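Local coordinates for protein 5'-deoxynucleotidase (Pyrococcus horikoshii, PDB 2CQZ) that probably hydrolyses 2'-deoxyribonucleoside 5'-phosphates to the deoxyribonucleoside and phosphate, as a metal-dependent homodimeric enzyme of the HD-domain family, at residues I68-A73 / R110-C115. Numbering follows the deposited sequence.
With NI (nickel (II) ion), chain G.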
ATOM      1  N   ILE A  68     -18.675  18.708  -8.171  1.00 36.04           N
ATOM      2  CA  ILE A  68     -18.587  18.036  -6.882  1.00 36.39           C
ATOM      3  C   ILE A  68     -19.501  16.815  -6.792  1.00 37.10           C
ATOM      4  O   ILE A  68     -19.144  15.783  -6.213  1.00 37.60           O
ATOM      5  CB  ILE A  68     -18.953  19.013  -5.733  1.00 35.28           C
ATOM      6  CG1 ILE A  68     -17.885  20.096  -5.613  1.00 35.91           C
ATOM      7  CG2 ILE A  68     -19.097  18.257  -4.428  1.00 34.49           C
ATOM      8  CD1 ILE A  68     -18.217  21.190  -4.615  1.00 35.05           C
ATOM      9  N   VAL A  69     -20.674  16.933  -7.394  1.00 36.92           N
ATOM     10  CA  VAL A  69     -21.672  15.878  -7.345  1.00 37.81           C
ATOM     11  C   VAL A  69     -21.659  14.859  -8.497  1.00 37.74           C
ATOM     12  O   VAL A  69     -22.192  13.750  -8.354  1.00 37.78           O
ATOM     13  CB  VAL A  69     -23.072  16.536  -7.234  1.00 38.50           C
ATOM     14  CG1 VAL A  69     -24.167  15.502  -7.353  1.00 42.38           C
ATOM     15  CG2 VAL A  69     -23.187  17.273  -5.899  1.00 37.50           C
ATOM     16  N   HIS A  70     -21.014  15.204  -9.609  1.00 36.60           N
ATOM     17  CA  HIS A  70     -21.013  14.330 -10.774  1.00 35.88           C
ATOM     18  C   HIS A  70     -20.764  12.834 -10.591  1.00 36.60           C
ATOM     19  O   HIS A  70     -21.408  12.034 -11.275  1.00 36.73           O
ATOM     20  CB  HIS A  70     -20.111  14.901 -11.885  1.00 36.68           C
ATOM     21  CG  HIS A  70     -18.685  14.439 -11.841  1.00 36.12           C
ATOM     22  ND1 HIS A  70     -17.771  14.914 -10.925  1.00 39.41           N
ATOM     23  CD2 HIS A  70     -18.010  13.564 -12.625  1.00 32.87           C
ATOM     24  CE1 HIS A  70     -16.596  14.352 -11.145  1.00 35.74           C
ATOM     25  NE2 HIS A  70     -16.714  13.529 -12.170  1.00 38.11           N
ATOM     26  N   ASP A  71     -19.870  12.420  -9.697  1.00 35.35           N
ATOM     27  CA  ASP A  71     -19.673  10.978  -9.528  1.00 35.29           C
ATOM     28  C   ASP A  71     -20.185  10.467  -8.208  1.00 35.28           C
ATOM     29  O   ASP A  71     -19.882   9.344  -7.817  1.00 34.18           O
ATOM     30  CB  ASP A  71     -18.212  10.577  -9.615  1.00 35.50           C
ATOM     31  CG  ASP A  71     -17.719  10.472 -11.019  1.00 40.37           C
ATOM     32  OD1 ASP A  71     -18.316   9.740 -11.844  1.00 41.15           O
ATOM     33  OD2 ASP A  71     -16.704  11.128 -11.281  1.00 46.50           O
ATOM     34  N   LEU A  72     -20.966  11.290  -7.528  1.00 35.78           N
ATOM     35  CA  LEU A  72     -21.511  10.943  -6.220  1.00 35.49           C
ATOM     36  C   LEU A  72     -22.237   9.601  -6.098  1.00 34.77           C
ATOM     37  O   LEU A  72     -22.214   8.992  -5.029  1.00 35.40           O
ATOM     38  CB  LEU A  72     -22.448  12.052  -5.753  1.00 36.49           C
ATOM     39  CG  LEU A  72     -22.349  12.463  -4.282  1.00 37.85           C
ATOM     40  CD1 LEU A  72     -20.943  13.009  -3.993  1.00 35.24           C
ATOM     41  CD2 LEU A  72     -23.395  13.523  -3.987  1.00 35.53           C
ATOM     42  N   ALA A  73     -22.881   9.139  -7.169  1.00 33.23           N
ATOM     43  CA  ALA A  73     -23.611   7.871  -7.117  1.00 31.35           C
ATOM     44  C   ALA A  73     -22.682   6.701  -6.919  1.00 30.80           C
ATOM     45  O   ALA A  73     -23.111   5.596  -6.540  1.00 29.16           O
ATOM     46  CB  ALA A  73     -24.412   7.661  -8.394  1.00 31.22           C
ATOM     47  N   ARG A 110     -28.927  15.055 -13.648  1.00 44.51           N
ATOM     48  CA  ARG A 110     -29.677  15.005 -14.900  1.00 45.04           C
ATOM     49  C   ARG A 110     -29.107  15.961 -15.959  1.00 44.67           C
ATOM     50  O   ARG A 110     -28.847  15.551 -17.086  1.00 44.42           O
ATOM     51  CB  ARG A 110     -31.159  15.304 -14.606  1.00 45.63           C
ATOM     52  CG  ARG A 110     -32.136  15.094 -15.760  1.00 49.92           C
ATOM     53  CD  ARG A 110     -32.216  16.335 -16.630  1.00 58.22           C
ATOM     54  NE  ARG A 110     -32.420  17.543 -15.831  1.00 64.81           N
ATOM     55  CZ  ARG A 110     -32.272  18.785 -16.290  1.00 69.44           C
ATOM     56  NH1 ARG A 110     -31.918  19.000 -17.555  1.00 69.62           N
ATOM     57  NH2 ARG A 110     -32.466  19.817 -15.474  1.00 72.43           N
ATOM     58  N   GLU A 111     -28.893  17.223 -15.599  1.00 44.36           N
ATOM     59  CA  GLU A 111     -28.350  18.198 -16.546  1.00 42.77           C
ATOM     60  C   GLU A 111     -26.945  17.802 -16.988  1.00 43.23           C
ATOM     61  O   GLU A 111     -26.565  18.005 -18.141  1.00 44.64           O
ATOM     62  CB  GLU A 111     -28.329  19.600 -15.913  1.00 42.32           C
ATOM     63  CG  GLU A 111     -27.581  20.671 -16.711  1.00 39.37           C
ATOM     64  CD  GLU A 111     -27.696  22.054 -16.077  1.00 37.87           C
ATOM     65  OE1 GLU A 111     -27.020  22.997 -16.548  1.00 35.86           O
ATOM     66  OE2 GLU A 111     -28.468  22.202 -15.106  1.00 36.25           O
ATOM     67  N   TYR A 112     -26.176  17.226 -16.071  1.00 42.92           N
ATOM     68  CA  TYR A 112     -24.816  16.815 -16.380  1.00 42.44           C
ATOM     69  C   TYR A 112     -24.783  15.757 -17.473  1.00 43.40           C
ATOM     70  O   TYR A 112     -23.988  15.855 -18.409  1.00 43.91           O
ATOM     71  CB  TYR A 112     -24.128  16.287 -15.113  1.00 42.26           C
ATOM     72  CG  TYR A 112     -22.770  15.662 -15.351  1.00 39.18           C
ATOM     73  CD1 TYR A 112     -21.710  16.411 -15.867  1.00 38.45           C
ATOM     74  CD2 TYR A 112     -22.550  14.313 -15.072  1.00 39.08           C
ATOM     75  CE1 TYR A 112     -20.463  15.826 -16.103  1.00 37.70           C
ATOM     76  CE2 TYR A 112     -21.315  13.721 -15.302  1.00 37.97           C
ATOM     77  CZ  TYR A 112     -20.280  14.481 -15.817  1.00 39.47           C
ATOM     78  OH  TYR A 112     -19.069  13.890 -16.064  1.00 42.36           O
ATOM     79  N   GLN A 113     -25.648  14.752 -17.353  1.00 43.93           N
ATOM     80  CA  GLN A 113     -25.713  13.664 -18.327  1.00 45.40           C
ATOM     81  C   GLN A 113     -26.170  14.132 -19.706  1.00 46.01           C
ATOM     82  O   GLN A 113     -25.823  13.521 -20.716  1.00 46.35           O
ATOM     83  CB  GLN A 113     -26.653  12.558 -17.838  1.00 45.11           C
ATOM     84  CG  GLN A 113     -26.220  11.887 -16.550  1.00 49.63           C
ATOM     85  CD  GLN A 113     -24.911  11.128 -16.692  1.00 53.71           C
ATOM     86  OE1 GLN A 113     -23.888  11.512 -16.119  1.00 56.60           O
ATOM     87  NE2 GLN A 113     -24.937  10.039 -17.461  1.00 53.39           N
ATOM     88  N   GLU A 114     -26.952  15.207 -19.750  1.00 46.14           N
ATOM     89  CA  GLU A 114     -27.442  15.726 -21.017  1.00 46.73           C
ATOM     90  C   GLU A 114     -26.321  16.373 -21.804  1.00 46.20           C
ATOM     91  O   GLU A 114     -26.357  16.421 -23.035  1.00 46.86           O
ATOM     92  CB  GLU A 114     -28.555  16.740 -20.783  1.00 47.33           C
ATOM     93  CG  GLU A 114     -29.927  16.118 -20.623  1.00 51.75           C
ATOM     94  CD  GLU A 114     -30.966  17.153 -20.276  1.00 60.19           C
ATOM     95  OE1 GLU A 114     -30.954  18.231 -20.915  1.00 63.83           O
ATOM     96  OE2 GLU A 114     -31.790  16.890 -19.372  1.00 61.31           O
ATOM     97  N   CYS A 115     -25.339  16.891 -21.080  1.00 45.41           N
ATOM     98  CA  CYS A 115     -24.183  17.520 -21.697  1.00 44.14           C
ATOM     99  C   CYS A 115     -24.588  18.553 -22.757  1.00 42.75           C
ATOM    100  O   CYS A 115     -24.031  18.582 -23.859  1.00 42.50           O
ATOM    101  CB  CYS A 115     -23.307  16.425 -22.316  1.00 44.46           C
ATOM    102  SG  CYS A 115     -21.627  16.917 -22.744  1.00 44.81           S
TER
HETATM  103 NI    NI G 601     -15.588  11.653 -13.204  1.00 83.01          NI
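NE2 of His-70 binds the nickel ion at 2.4 Å, while the same imidazole leans with its edge on the ring of Tyr-112. The two rings form an offset edge-to-face pair, with centroids 5.6 Å apart and planes at 70°. CB of His-70 also sits over one face of the tyrosine. It makes a CH-pi contact, 4.0 Å from CB to the Tyr-112 ring centroid, and lies nearest to CE2, toward the rim. Farther along, His-70 CD2 comes within 3.6 Å of Tyr-112 OH. CG of Tyr-112 is anti to the backbone N (chi1 172°), which carries the ring off helix 106-114 toward the histidine.

His-70 and Asp-71 are the central HD pair of the H...HD...D signature that names the HD domain. They lie in a type I turn from Val-69 to Leu-72. Asp-71 OD2 reaches the nickel at 2.3 Å, and His-36 and Asp-127 complete the site. CB of Asp-71 lies over one face of the imidazole. On the imidazole's other nitrogen, ND1 is hydrogen-bonded to Ala-67 O, so both ring nitrogens are engaged, which should hold the ring's rotation.

Tyr-112 is thus a second-shell neighbour of the metal, and both it and His-70 are buried. With an alanine here the imidazole edge and CB of His-70 would be likely to lose the ring they rest on, and a gap would probably open beside the metal ligand. Helix 118-140 also packs on Tyr-112 through Val-123 and Asp-127, and Arg-124 makes a cation-pi contact with its ring.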